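Local coordinates for probable sugar kinase (Clostridium perfringens, PDB 3KZH), which probably phosphorylates a carbohydrate as a pfkB-family kinase of the ribokinase clan, and binds beta-D-glucopyranose, at residues G230-A244 with I273-N285. Sequence-based numbering, arbitrary orientation.
Sequences GIFYNDGVSCGKIKA and IEDIVKFAMTMSN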
loop_
_atom_site.group_PDB
_atom_site.type_symbol
_atom_site.label_atom_id
_atom_site.label_comp_id
_atom_site.label_asym_id
_atom_site.label_seq_id
_atom_site.Cartn_x
_atom_site.Cartn_y
_atom_site.Cartn_z
ATOM N N GLY A 230 -27.986 4.535 -24.332
ATOM C CA GLY A 230 -28.564 4.759 -23.025
ATOM C C GLY A 230 -28.999 3.562 -22.217
ATOM O O GLY A 230 -28.370 2.510 -22.232
ATOM N N ILE A 231 -30.066 3.763 -21.456
ATOM C CA ILE A 231 -30.596 2.738 -20.578
ATOM C C ILE A 231 -32.041 2.454 -20.898
ATOM O O ILE A 231 -32.849 3.370 -21.025
ATOM C CB ILE A 231 -30.521 3.194 -19.080
ATOM C CG1 ILE A 231 -29.084 3.559 -18.681
ATOM C CG2 ILE A 231 -31.160 2.166 -18.132
ATOM C CD1 ILE A 231 -28.082 2.446 -18.644
ATOM N N PHE A 232 -32.352 1.166 -20.976
ATOM C CA PHE A 232 -33.705 0.691 -21.189
ATOM C C PHE A 232 -34.175 0.220 -19.806
ATOM O O PHE A 232 -33.462 -0.517 -19.132
ATOM C CB PHE A 232 -33.718 -0.474 -22.192
ATOM C CG PHE A 232 -35.079 -1.070 -22.400
ATOM C CD1 PHE A 232 -35.984 -0.478 -23.302
ATOM C CD2 PHE A 232 -35.500 -2.184 -21.632
ATOM C CE1 PHE A 232 -37.296 -0.978 -23.433
ATOM C CE2 PHE A 232 -36.805 -2.692 -21.749
ATOM C CZ PHE A 232 -37.709 -2.092 -22.649
ATOM N N TYR A 233 -35.394 0.588 -19.423
ATOM C CA TYR A 233 -35.946 0.181 -18.130
ATOM C C TYR A 233 -37.343 -0.419 -18.231
ATOM O O TYR A 233 -38.099 -0.083 -19.151
ATOM C CB TYR A 233 -35.970 1.363 -17.146
ATOM C CG TYR A 233 -36.844 2.550 -17.544
ATOM C CD1 TYR A 233 -38.211 2.612 -17.179
ATOM C CD2 TYR A 233 -36.308 3.626 -18.257
ATOM C CE1 TYR A 233 -39.021 3.718 -17.527
ATOM C CE2 TYR A 233 -37.111 4.748 -18.604
ATOM C CZ TYR A 233 -38.467 4.775 -18.241
ATOM O OH TYR A 233 -39.283 5.808 -18.660
ATOM N N ASN A 234 -37.716 -1.197 -17.210
ATOM C CA ASN A 234 -39.046 -1.813 -17.119
ATOM C C ASN A 234 -39.301 -2.296 -15.693
ATOM O O ASN A 234 -38.514 -3.065 -15.152
ATOM C CB ASN A 234 -39.180 -2.988 -18.103
ATOM C CG ASN A 234 -40.645 -3.391 -18.391
ATOM O OD1 ASN A 234 -41.595 -2.847 -17.833
ATOM N ND2 ASN A 234 -40.808 -4.373 -19.260
ATOM N N ASP A 235 -40.393 -1.828 -15.088
ATOM C CA ASP A 235 -40.768 -2.255 -13.738
ATOM C C ASP A 235 -42.160 -2.906 -13.676
ATOM O O ASP A 235 -42.685 -3.187 -12.590
ATOM C CB ASP A 235 -40.641 -1.102 -12.717
ATOM C CG ASP A 235 -41.562 0.082 -13.008
ATOM O OD1 ASP A 235 -42.712 -0.121 -13.427
ATOM O OD2 ASP A 235 -41.144 1.236 -12.789
ATOM N N GLY A 236 -42.758 -3.105 -14.848
ATOM C CA GLY A 236 -44.083 -3.696 -14.933
ATOM C C GLY A 236 -45.159 -2.657 -15.154
ATOM O O GLY A 236 -46.171 -2.942 -15.787
ATOM N N VAL A 237 -44.942 -1.458 -14.613
ATOM C CA VAL A 237 -45.871 -0.332 -14.735
ATOM C C VAL A 237 -45.318 0.668 -15.759
ATOM O O VAL A 237 -46.019 1.070 -16.690
ATOM C CB VAL A 237 -46.073 0.372 -13.358
ATOM C CG1 VAL A 237 -46.948 1.623 -13.496
ATOM C CG2 VAL A 237 -46.693 -0.596 -12.361
ATOM N N SER A 238 -44.065 1.070 -15.555
ATOM C CA SER A 238 -43.391 2.011 -16.435
ATOM C C SER A 238 -42.302 1.328 -17.241
ATOM O O SER A 238 -41.594 0.458 -16.734
ATOM C CB SER A 238 -42.806 3.172 -15.632
ATOM O OG SER A 238 -43.817 4.036 -15.163
ATOM N N CYS A 239 -42.219 1.701 -18.516
ATOM C CA CYS A 239 -41.234 1.154 -19.444
ATOM C C CYS A 239 -40.783 2.261 -20.371
ATOM O O CYS A 239 -41.586 3.091 -20.791
ATOM C CB CYS A 239 -41.821 -0.015 -20.251
ATOM S SG CYS A 239 -40.713 -0.716 -21.523
ATOM N N GLY A 240 -39.487 2.294 -20.653
ATOM C CA GLY A 240 -38.957 3.315 -21.526
ATOM C C GLY A 240 -37.480 3.172 -21.769
ATOM O O GLY A 240 -36.873 2.178 -21.372
ATOM N N LYS A 241 -36.914 4.188 -22.411
ATOM C CA LYS A 241 -35.500 4.247 -22.747
ATOM C C LYS A 241 -35.068 5.699 -22.667
ATOM O O LYS A 241 -35.711 6.576 -23.245
ATOM C CB LYS A 241 -35.254 3.703 -24.160
ATOM C CG LYS A 241 -33.785 3.656 -24.590
ATOM C CD LYS A 241 -33.612 3.870 -26.089
ATOM C CE LYS A 241 -33.994 2.633 -26.890
ATOM N NZ LYS A 241 -33.778 2.854 -28.350
ATOM N N ILE A 242 -34.001 5.952 -21.914
ATOM C CA ILE A 242 -33.469 7.307 -21.733
ATOM C C ILE A 242 -31.993 7.319 -22.109
ATOM O O ILE A 242 -31.239 6.402 -21.769
ATOM C CB ILE A 242 -33.684 7.848 -20.268
ATOM C CG1 ILE A 242 -35.182 7.934 -19.934
ATOM C CG2 ILE A 242 -33.121 9.251 -20.127
ATOM C CD1 ILE A 242 -35.506 8.148 -18.465
ATOM N N LYS A 243 -31.593 8.377 -22.800
ATOM C CA LYS A 243 -30.222 8.552 -23.251
ATOM C C LYS A 243 -29.819 9.993 -23.002
ATOM O O LYS A 243 -30.666 10.884 -22.986
ATOM C CB LYS A 243 -30.148 8.224 -24.751
ATOM C CG LYS A 243 -28.814 8.437 -25.440
ATOM C CD LYS A 243 -29.012 8.425 -26.934
ATOM C CE LYS A 243 -27.815 9.007 -27.655
ATOM N NZ LYS A 243 -28.005 8.956 -29.135
ATOM N N ALA A 244 -28.532 10.204 -22.748
ATOM C CA ALA A 244 -28.001 11.539 -22.541
ATOM C C ALA A 244 -27.234 11.948 -23.788
ATOM O O ALA A 244 -26.586 11.122 -24.433
ATOM C CB ALA A 244 -27.087 11.574 -21.330
ATOM N N ILE A 273 -39.080 5.939 -11.164
ATOM C CA ILE A 273 -38.132 5.267 -12.062
ATOM C C ILE A 273 -37.399 6.112 -13.120
ATOM O O ILE A 273 -36.204 5.916 -13.324
ATOM C CB ILE A 273 -38.731 3.937 -12.652
ATOM C CG1 ILE A 273 -37.616 3.049 -13.217
ATOM C CG2 ILE A 273 -39.782 4.230 -13.705
ATOM C CD1 ILE A 273 -37.924 1.579 -13.252
ATOM N N GLU A 274 -38.077 7.102 -13.698
ATOM C CA GLU A 274 -37.473 7.979 -14.708
ATOM C C GLU A 274 -36.339 8.817 -14.108
ATOM O O GLU A 274 -35.293 9.002 -14.743
ATOM C CB GLU A 274 -38.535 8.890 -15.342
ATOM C CG GLU A 274 -39.624 8.136 -16.110
ATOM C CD GLU A 274 -40.808 9.013 -16.485
ATOM O OE1 GLU A 274 -41.677 9.254 -15.618
ATOM O OE2 GLU A 274 -40.876 9.457 -17.651
ATOM N N ASP A 275 -36.523 9.234 -12.850
ATOM C CA ASP A 275 -35.527 10.025 -12.136
ATOM C C ASP A 275 -34.359 9.186 -11.597
ATOM O O ASP A 275 -33.246 9.698 -11.480
ATOM C CB ASP A 275 -36.186 10.872 -11.029
ATOM C CG ASP A 275 -37.095 11.973 -11.583
ATOM O OD1 ASP A 275 -36.666 12.731 -12.479
ATOM O OD2 ASP A 275 -38.251 12.076 -11.118
ATOM N N ILE A 276 -34.614 7.911 -11.277
ATOM C CA ILE A 276 -33.577 6.971 -10.790
ATOM C C ILE A 276 -32.620 6.686 -11.954
ATOM O O ILE A 276 -31.396 6.718 -11.786
ATOM C CB ILE A 276 -34.185 5.607 -10.310
ATOM C CG1 ILE A 276 -35.105 5.812 -9.108
ATOM C CG2 ILE A 276 -33.079 4.603 -9.958
ATOM C CD1 ILE A 276 -35.827 4.544 -8.645
ATOM N N VAL A 277 -33.210 6.466 -13.131
ATOM C CA VAL A 277 -32.500 6.190 -14.381
ATOM C C VAL A 277 -31.602 7.372 -14.769
ATOM O O VAL A 277 -30.447 7.166 -15.123
ATOM C CB VAL A 277 -33.532 5.830 -15.511
ATOM C CG1 VAL A 277 -32.882 5.622 -16.829
ATOM C CG2 VAL A 277 -34.225 4.554 -15.171
ATOM N N LYS A 278 -32.109 8.593 -14.580
ATOM C CA LYS A 278 -31.372 9.816 -14.897
ATOM C C LYS A 278 -30.232 10.116 -13.935
ATOM O O LYS A 278 -29.136 10.488 -14.376
ATOM C CB LYS A 278 -32.312 11.021 -14.960
ATOM C CG LYS A 278 -33.167 11.099 -16.208
ATOM C CD LYS A 278 -34.052 12.326 -16.140
ATOM C CE LYS A 278 -35.235 12.187 -17.062
ATOM N NZ LYS A 278 -36.260 13.244 -16.834
ATOM N N PHE A 279 -30.490 9.895 -12.637
ATOM C CA PHE A 279 -29.521 10.119 -11.547
ATOM C C PHE A 279 -28.369 9.121 -11.695
ATOM O O PHE A 279 -27.202 9.506 -11.669
ATOM C CB PHE A 279 -30.208 9.987 -10.161
ATOM C CG PHE A 279 -29.325 10.390 -8.987
ATOM C CD1 PHE A 279 -29.392 11.695 -8.452
ATOM C CD2 PHE A 279 -28.357 9.494 -8.460
ATOM C CE1 PHE A 279 -28.507 12.108 -7.416
ATOM C CE2 PHE A 279 -27.465 9.899 -7.427
ATOM C CZ PHE A 279 -27.542 11.211 -6.908
ATOM N N ALA A 280 -28.721 7.846 -11.825
ATOM C CA ALA A 280 -27.759 6.761 -11.993
ATOM C C ALA A 280 -26.953 6.877 -13.290
ATOM O O ALA A 280 -25.784 6.508 -13.329
ATOM C CB ALA A 280 -28.477 5.433 -11.935
HETATM N N MSE A 281 -27.577 7.414 -14.337
HETATM C CA MSE A 281 -26.918 7.595 -15.622
HETATM C C MSE A 281 -25.938 8.752 -15.564
HETATM O O MSE A 281 -24.864 8.679 -16.171
HETATM C CB MSE A 281 -27.935 7.814 -16.723
HETATM C CG MSE A 281 -27.587 7.089 -18.009
HETATM SE SE MSE A 281 -28.945 7.287 -19.363
HETATM C CE MSE A 281 -30.466 7.228 -18.276
ATOM N N THR A 282 -26.296 9.794 -14.799
ATOM C CA THR A 282 -25.435 10.975 -14.587
ATOM C C THR A 282 -24.147 10.532 -13.871
ATOM O O THR A 282 -23.062 10.989 -14.216
ATOM C CB THR A 282 -26.165 12.090 -13.767
ATOM O OG1 THR A 282 -27.276 12.580 -14.530
ATOM C CG2 THR A 282 -25.236 13.254 -13.449
HETATM N N MSE A 283 -24.293 9.594 -12.924
HETATM C CA MSE A 283 -23.181 9.004 -12.155
HETATM C C MSE A 283 -22.296 8.171 -13.075
HETATM O O MSE A 283 -21.061 8.188 -12.957
HETATM C CB MSE A 283 -23.702 8.108 -11.026
HETATM C CG MSE A 283 -24.379 8.850 -9.918
HETATM SE SE MSE A 283 -24.649 7.788 -8.313
HETATM C CE MSE A 283 -22.816 7.196 -8.127
ATOM N N SER A 284 -22.940 7.442 -13.990
ATOM C CA SER A 284 -22.232 6.613 -14.958
ATOM C C SER A 284 -21.491 7.508 -15.948
ATOM O O SER A 284 -20.341 7.234 -16.260
ATOM C CB SER A 284 -23.205 5.681 -15.687
ATOM O OG SER A 284 -22.516 4.797 -16.551
ATOM N N ASN A 285 -22.118 8.625 -16.338
ATOM C CA ASN A 285 -21.538 9.598 -17.272
ATOM C C ASN A 285 -20.309 10.304 -16.706
ATOM O O ASN A 285 -19.370 10.567 -17.444
ATOM C CB ASN A 285 -22.565 10.664 -17.706
ATOM C CG ASN A 285 -23.655 10.123 -18.628
ATOM O OD1 ASN A 285 -23.480 9.119 -19.340
ATOM N ND2 ASN A 285 -24.792 10.817 -18.638
#
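Helix 273-285 packs along one face of the hairpin 230-244; its axis passes 9.3 Å from strand 239-244 at 32° and runs roughly antiparallel to strand 231-234. Ile231 and Tyr233 on one strand and Ile242 and Ala244 on the other point toward the helix, and Ile273, Val277 and Met281 answer from successive turns. Val277 sits in the middle. Its CG1 meets Ile242 CD1 at 4.0 Å, while CG2 lies 3.8 Å from Tyr233 CD2. Tyr233 has CG between its backbone N and carbonyl carbon (chi1 62°). The ring thereby lies over its own hairpin, with Gly240 N above one face, offset from the ring centre. Tyr233 CE1 lies against Ile273 CG2, and Tyr233 OH comes to 3.5 Å from Glu274 CG. Met281, a selenomethionine, extends to the strands and bends at its last torsion. Its SE rests 3.8 Å from Ile231 CG1, and its CE packs at the same distance from Ile242 CG2. At the turn, Ile273 CG2 touches Ser238 CB at 3.7 Å. Ile273 CD1 approaches Asp235 OD2 at 3.3 Å. The other oxygen, Asp235 OD1, accepts from Val237 N, an Asx turn, and from Ser238 N, which makes the wider Asx motif; the two bonds hold the carboxylate. On the far side of the hairpin, Phe232 packs on helix 204-217, so the two helices sandwich this part of the large sheet. Phe223 of strand 221-225 extends the apolar layer. Ile231 also lies near the bound glucopyranose, its side chain about 6 Å away. The contact is thus mainly apolar, held by shape and burial, while the bonds to Asp235 OD1 stay within the hairpin.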